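PDB 4GR2: AtRbcX1 from Arabidopsis thaliana, which acts as a homodimeric chaperone in the assembly of Rubisco in the chloroplast. Local coordinates for the interface of chains A and B. Sequence-based numbering; all coordinates share one arbitrary frame. Chains: chain A/B, AtRbcX1.

Contact 1: the interface of chains A and B. Residues chain A 11-12; chain B 86, 90-92, 95.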
# COMPACT_ATOMS: atom_id res chain seq x y z
N PRO A 11 -10.36 7.18 -2.04
CA PRO A 11 -9.58 6.17 -1.31
C PRO A 11 -9.21 4.98 -2.19
O PRO A 11 -8.05 4.59 -2.17
CB PRO A 11 -10.53 5.73 -0.21
CG PRO A 11 -11.36 6.95 0.05
CD PRO A 11 -11.57 7.58 -1.30
N GLU A 12 -10.18 4.44 -2.94
CA GLU A 12 -9.95 3.32 -3.84
C GLU A 12 -8.82 3.63 -4.82
O GLU A 12 -7.95 2.79 -5.04
CB GLU A 12 -11.24 2.93 -4.60
CG GLU A 12 -12.36 2.39 -3.68
CD GLU A 12 -13.15 3.49 -2.98
OE1 GLU A 12 -12.83 4.68 -3.17
OE2 GLU A 12 -14.11 3.15 -2.24
N TYR B 86 -16.29 1.36 7.53
CA TYR B 86 -15.84 1.80 6.22
C TYR B 86 -15.27 0.65 5.38
O TYR B 86 -15.65 0.46 4.22
CB TYR B 86 -14.80 2.91 6.32
CG TYR B 86 -14.35 3.35 4.95
CD1 TYR B 86 -15.20 4.08 4.14
CD2 TYR B 86 -13.10 2.99 4.44
CE1 TYR B 86 -14.83 4.47 2.88
CE2 TYR B 86 -12.71 3.38 3.16
CZ TYR B 86 -13.58 4.12 2.39
OH TYR B 86 -13.24 4.53 1.12
N ASP B 90 -18.25 0.16 3.09
CA ASP B 90 -18.27 1.24 2.11
C ASP B 90 -17.15 1.16 1.06
O ASP B 90 -17.39 1.45 -0.11
CB ASP B 90 -18.17 2.60 2.80
CG ASP B 90 -19.31 2.83 3.74
OD1 ASP B 90 -20.37 2.20 3.51
OD2 ASP B 90 -19.15 3.62 4.69
N PHE B 91 -15.94 0.81 1.49
CA PHE B 91 -14.78 0.77 0.60
C PHE B 91 -15.07 -0.15 -0.59
O PHE B 91 -15.43 -1.31 -0.43
CB PHE B 91 -13.54 0.26 1.33
CG PHE B 91 -12.25 0.39 0.52
CD1 PHE B 91 -11.72 1.63 0.24
CD2 PHE B 91 -11.56 -0.75 0.10
CE1 PHE B 91 -10.52 1.76 -0.49
CE2 PHE B 91 -10.35 -0.63 -0.60
CZ PHE B 91 -9.84 0.64 -0.89
N GLU B 92 -14.88 0.39 -1.80
CA GLU B 92 -15.19 -0.38 -3.01
C GLU B 92 -14.02 -1.24 -3.45
O GLU B 92 -13.27 -0.87 -4.36
CB GLU B 92 -15.69 0.56 -4.11
CG GLU B 92 -17.04 1.20 -3.80
CD GLU B 92 -17.29 2.44 -4.62
OE1 GLU B 92 -18.24 3.19 -4.30
OE2 GLU B 92 -16.53 2.68 -5.58
N ASN B 95 -13.70 -2.20 -7.20
CA ASN B 95 -13.28 -0.99 -7.88
C ASN B 95 -11.77 -0.71 -7.69
O ASN B 95 -11.07 -0.34 -8.65
CB ASN B 95 -14.11 0.18 -7.40
CG ASN B 95 -14.01 1.37 -8.33
OD1 ASN B 95 -14.14 1.22 -9.55
ND2 ASN B 95 -13.78 2.55 -7.76
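The carboxylate oxygen OE2 of A:Glu12 accepts a hydrogen bond from the backbone N of B:Glu92, 2.9 Å away and almost straight at 169°. OE2 takes the N-H on its anti lone pair, the one turned away from OE1. A:Glu12 lies in the first turn of helix 11-38, and its partner belongs to the short loop joining helix 70-90 to helix 93-118 of chain B, so the side chain ties one subunit's helix start to the inter-helix loop of the other. The chain of A:Glu12 folds at chi2 (81°), which lays CG over the rim of one face of the B:Phe91 ring and the carboxylate just beyond it. The two side chains pass in opposite directions with carboxylate and ring planes only 8° apart, and CG of A:Glu12 rests 3.7 Å from ring atom CE1 of B:Phe91. Near the same carboxylate lies that of B:Glu92, OE2 to OE2 4.1 Å from A:Glu12; these like charges may raise the proton affinity of one of them, while the backbone N-H would partly offset it. A:Pro11 sits at the other end of the patch: its CB and the phenol OH of B:Tyr86 both meet the B:Phe91 ring edge in plane, OH lying 3.2 Å from CG of A:Pro11.

Contact 2: the interface of chains A and B. Residues chain A 103-104, 107-108, 110-111; chain B 20, 59, 83.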
# COMPACT_ATOMS: atom_id res chain seq x y z
N ASN A 103 -7.12 -8.20 10.27
CA ASN A 103 -6.21 -7.22 10.89
C ASN A 103 -7.01 -6.19 11.67
O ASN A 103 -6.71 -5.91 12.83
CB ASN A 103 -5.31 -6.52 9.85
CG ASN A 103 -4.22 -7.42 9.32
OD1 ASN A 103 -3.93 -8.46 9.92
ND2 ASN A 103 -3.60 -7.03 8.20
N VAL A 104 -8.05 -5.66 11.04
CA VAL A 104 -8.87 -4.65 11.69
C VAL A 104 -9.63 -5.22 12.91
O VAL A 104 -9.72 -4.58 13.97
CB VAL A 104 -9.82 -3.96 10.71
CG1 VAL A 104 -10.57 -2.83 11.39
CG2 VAL A 104 -9.05 -3.40 9.56
N SER A 107 -7.04 -5.97 15.62
CA SER A 107 -6.55 -4.70 16.15
C SER A 107 -7.53 -4.10 17.14
O SER A 107 -7.12 -3.58 18.19
CB SER A 107 -6.28 -3.70 15.02
OG SER A 107 -6.20 -2.36 15.50
N ASN A 108 -8.82 -4.11 16.79
CA ASN A 108 -9.86 -3.59 17.67
C ASN A 108 -9.79 -4.29 19.03
O ASN A 108 -9.75 -3.65 20.08
CB ASN A 108 -11.24 -3.81 17.07
CG ASN A 108 -11.56 -2.83 15.96
OD1 ASN A 108 -10.89 -1.81 15.79
ND2 ASN A 108 -12.62 -3.12 15.20
N ARG A 110 -7.36 -6.12 20.43
CA ARG A 110 -6.12 -5.92 21.15
C ARG A 110 -6.04 -4.51 21.74
O ARG A 110 -5.65 -4.35 22.90
CB ARG A 110 -4.93 -6.20 20.23
CG ARG A 110 -3.58 -6.27 20.92
CD ARG A 110 -2.46 -6.55 19.92
NE ARG A 110 -2.76 -6.02 18.59
CZ ARG A 110 -2.99 -6.76 17.51
NH1 ARG A 110 -2.95 -8.09 17.57
NH2 ARG A 110 -3.27 -6.18 16.35
N LEU A 111 -6.42 -3.50 20.97
CA LEU A 111 -6.44 -2.13 21.51
C LEU A 111 -7.33 -2.05 22.76
O LEU A 111 -7.00 -1.38 23.73
CB LEU A 111 -6.91 -1.10 20.45
CG LEU A 111 -5.91 -0.82 19.28
CD1 LEU A 111 -6.54 0.01 18.19
CD2 LEU A 111 -4.68 -0.12 19.78
N HIS B 20 -4.99 -1.86 6.30
CA HIS B 20 -5.36 -1.64 7.71
C HIS B 20 -5.01 -0.20 8.14
O HIS B 20 -5.87 0.57 8.56
CB HIS B 20 -4.68 -2.71 8.59
CG HIS B 20 -4.90 -2.51 10.07
ND1 HIS B 20 -3.85 -2.43 10.97
CD2 HIS B 20 -6.03 -2.39 10.80
CE1 HIS B 20 -4.33 -2.26 12.19
NE2 HIS B 20 -5.65 -2.23 12.11
N ASP B 59 -2.18 2.01 14.71
CA ASP B 59 -2.58 1.44 15.99
C ASP B 59 -1.84 2.10 17.15
O ASP B 59 -2.42 2.26 18.25
CB ASP B 59 -2.41 -0.07 16.02
CG ASP B 59 -3.50 -0.78 15.23
OD1 ASP B 59 -4.32 -0.08 14.60
OD2 ASP B 59 -3.50 -2.03 15.22
N ARG B 83 -13.66 2.90 11.25
CA ARG B 83 -12.71 2.27 10.34
C ARG B 83 -13.17 0.84 10.05
O ARG B 83 -12.86 0.29 9.00
CB ARG B 83 -11.24 2.33 10.83
CG ARG B 83 -10.71 1.07 11.46
CD ARG B 83 -9.39 1.25 12.18
NE ARG B 83 -9.21 0.24 13.23
CZ ARG B 83 -8.03 -0.15 13.69
NH1 ARG B 83 -6.92 0.40 13.20
NH2 ARG B 83 -7.95 -1.07 14.64
O HOH W 1 -11.67 -0.94 13.56
O HOH W 2 -3.03 -3.70 17.55
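Hydrogen bonding centres on A:Ser107, whose hydroxyl OG donates to the carboxylate oxygen OD2 of B:Asp59 at 2.7 Å, arriving from above the carboxylate plane. OG also faces NH2 of B:Arg83, though this pair is modelled too close to be trusted. NH2 reaches the side-chain oxygen OD1 of A:Asn108 at 3.2 Å, where the donor stands above the amide's carbonyl plane. A salt bridge within chain B steadies the guanidinium: NH1 of B:Arg83 meets OD1 of B:Asp59 at 3.0 Å, nearly along the C-O axis. Two waters bridge the chains: water 1 lies between NE of B:Arg83 and OD1 of A:Asn108, and water 2 connects OD2 of B:Asp59 to NE and NH2 of A:Arg110. Replacing B:Asp59 by an alanine is likely to leave the A:Ser107 hydroxyl without this acceptor and the B:Arg83 guanidinium freer to turn, with water 2 losing its chain B anchor. Apolar contact comes mainly from B:His20 on helix 11-35, with B:Arg83 of helix 70-90 adding to it. With CG anti to its backbone N (chi1 175°), B:His20 extends past A:Asn103 of helix 93-116. Its CD2 touches methyl CG2 of A:Val104 at 3.4 Å, and its NE2 edge faces A:Ser107; the other methyl, CG1, lies 3.9 Å from CG of B:Arg83.

Contact 3: the interface of chains A and B. Residues chain A 59, 62, 80, 83; chain B 107-108, 111.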
# COMPACT_ATOMS: atom_id res chain seq x y z
N ASP A 59 7.72 3.70 -11.39
CA ASP A 59 7.86 3.71 -12.84
C ASP A 59 9.07 4.51 -13.28
O ASP A 59 9.61 4.25 -14.36
CB ASP A 59 6.60 4.25 -13.52
CG ASP A 59 5.47 3.21 -13.59
OD1 ASP A 59 5.59 2.07 -13.06
OD2 ASP A 59 4.43 3.57 -14.20
N LEU A 62 11.80 2.01 -13.44
CA LEU A 62 11.70 1.18 -14.62
C LEU A 62 12.19 1.93 -15.86
O LEU A 62 12.89 1.35 -16.69
CB LEU A 62 10.26 0.71 -14.83
CG LEU A 62 9.79 -0.26 -13.75
CD1 LEU A 62 8.32 -0.62 -13.97
CD2 LEU A 62 10.68 -1.49 -13.78
N LEU A 80 8.39 -5.95 -16.23
CA LEU A 80 7.07 -5.47 -16.63
C LEU A 80 6.12 -6.64 -16.87
O LEU A 80 4.94 -6.62 -16.46
CB LEU A 80 7.20 -4.60 -17.88
CG LEU A 80 7.78 -3.19 -17.64
CD1 LEU A 80 8.10 -2.53 -18.97
CD2 LEU A 80 6.81 -2.33 -16.82
N ARG A 83 5.34 -8.24 -13.48
CA ARG A 83 4.40 -7.38 -12.75
C ARG A 83 2.95 -7.60 -13.15
O ARG A 83 2.10 -7.77 -12.28
CB ARG A 83 4.75 -5.91 -12.95
CG ARG A 83 3.91 -4.94 -12.13
CD ARG A 83 4.45 -3.52 -12.32
NE ARG A 83 4.15 -2.99 -13.65
CZ ARG A 83 4.32 -1.71 -13.99
NH1 ARG A 83 4.83 -0.87 -13.11
NH2 ARG A 83 4.00 -1.29 -15.21
N SER B 107 0.50 1.95 -17.12
CA SER B 107 1.93 2.15 -16.87
C SER B 107 2.78 1.43 -17.93
O SER B 107 3.72 2.00 -18.51
CB SER B 107 2.32 1.66 -15.47
OG SER B 107 3.71 1.35 -15.41
N ASN B 108 2.45 0.16 -18.18
CA ASN B 108 3.10 -0.64 -19.22
C ASN B 108 3.09 0.08 -20.55
O ASN B 108 4.11 0.23 -21.22
CB ASN B 108 2.34 -1.95 -19.45
CG ASN B 108 2.62 -2.99 -18.42
OD1 ASN B 108 3.56 -2.87 -17.64
ND2 ASN B 108 1.80 -4.04 -18.40
N LEU B 111 5.18 3.51 -20.48
CA LEU B 111 6.64 3.27 -20.45
C LEU B 111 7.20 2.90 -21.82
O LEU B 111 8.22 3.44 -22.24
CB LEU B 111 6.97 2.16 -19.44
CG LEU B 111 6.94 2.66 -17.99
CD1 LEU B 111 6.85 1.48 -17.03
CD2 LEU B 111 8.22 3.46 -17.75
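Helices 59-68 and 70-90 of chain A receive one side of the long helix 93-118 of chain B. B:Ser107 and B:Asn108 supply the polar half of the contact. The hydroxyl OG of B:Ser107 stands between two chain A groups: it donates to OD2 of A:Asp59 at 2.6 Å, above the carboxylate plane, and accepts from NH2 of A:Arg83 at 2.7 Å, tilted 17° from the guanidinium plane. The same NH2 also donates to the amide oxygen OD1 of B:Asn108 at 2.9 Å. A:Arg83 starts out straight and then bends at chi3 (72°), which carries its guanidinium across to A:Asp59. There NH1 forms a salt bridge to OD1 at 3.0 Å on the syn side of the carboxylate, almost exactly in the guanidinium plane. Acid and base thus hold each other in position for the serine, and their opposite charges probably balance at the subunit boundary. Beside this polar group, one turn on from B:Ser107, B:Leu111 makes the apolar half. Its CD1 meets CD2 of A:Leu80 at 3.8 Å and CD1 of A:Leu62 at 4.0 Å; the latter is an engineered residue, a cysteine in the natural protein, and its side chain crosses B:Leu111 at about a right angle. The other methyl, CD2, lies near the backbone O of A:Asp59. Within the all-helical dimer, the site lies in the C-terminal half of chain B's helix 93-118, where that helix runs over chain A's shorter helices.

Contacts 2 and 3 are largely two-fold twins, sampling one docking site with the chains exchanged: A:Ser107, A:Asn108 and A:Leu111 meet B:Asp59 and B:Arg83 in contact 2, and their counterparts meet in contact 3, though A:Arg83 and B:Arg83 are folded differently. About 34 Å separates their C-alpha centres. Contact 1 lies some 18 Å from contact 2 and 25 Å from contact 3, where helix 11-38 begins beside the turn preceding chain B's long helix. Helix 70-90 of chain B serves contacts 1 and 2; helix 93-118 enters contacts 1 and 3. Each long helix thus docks on the partner subunit, which probably spreads the homodimer's attachment widely.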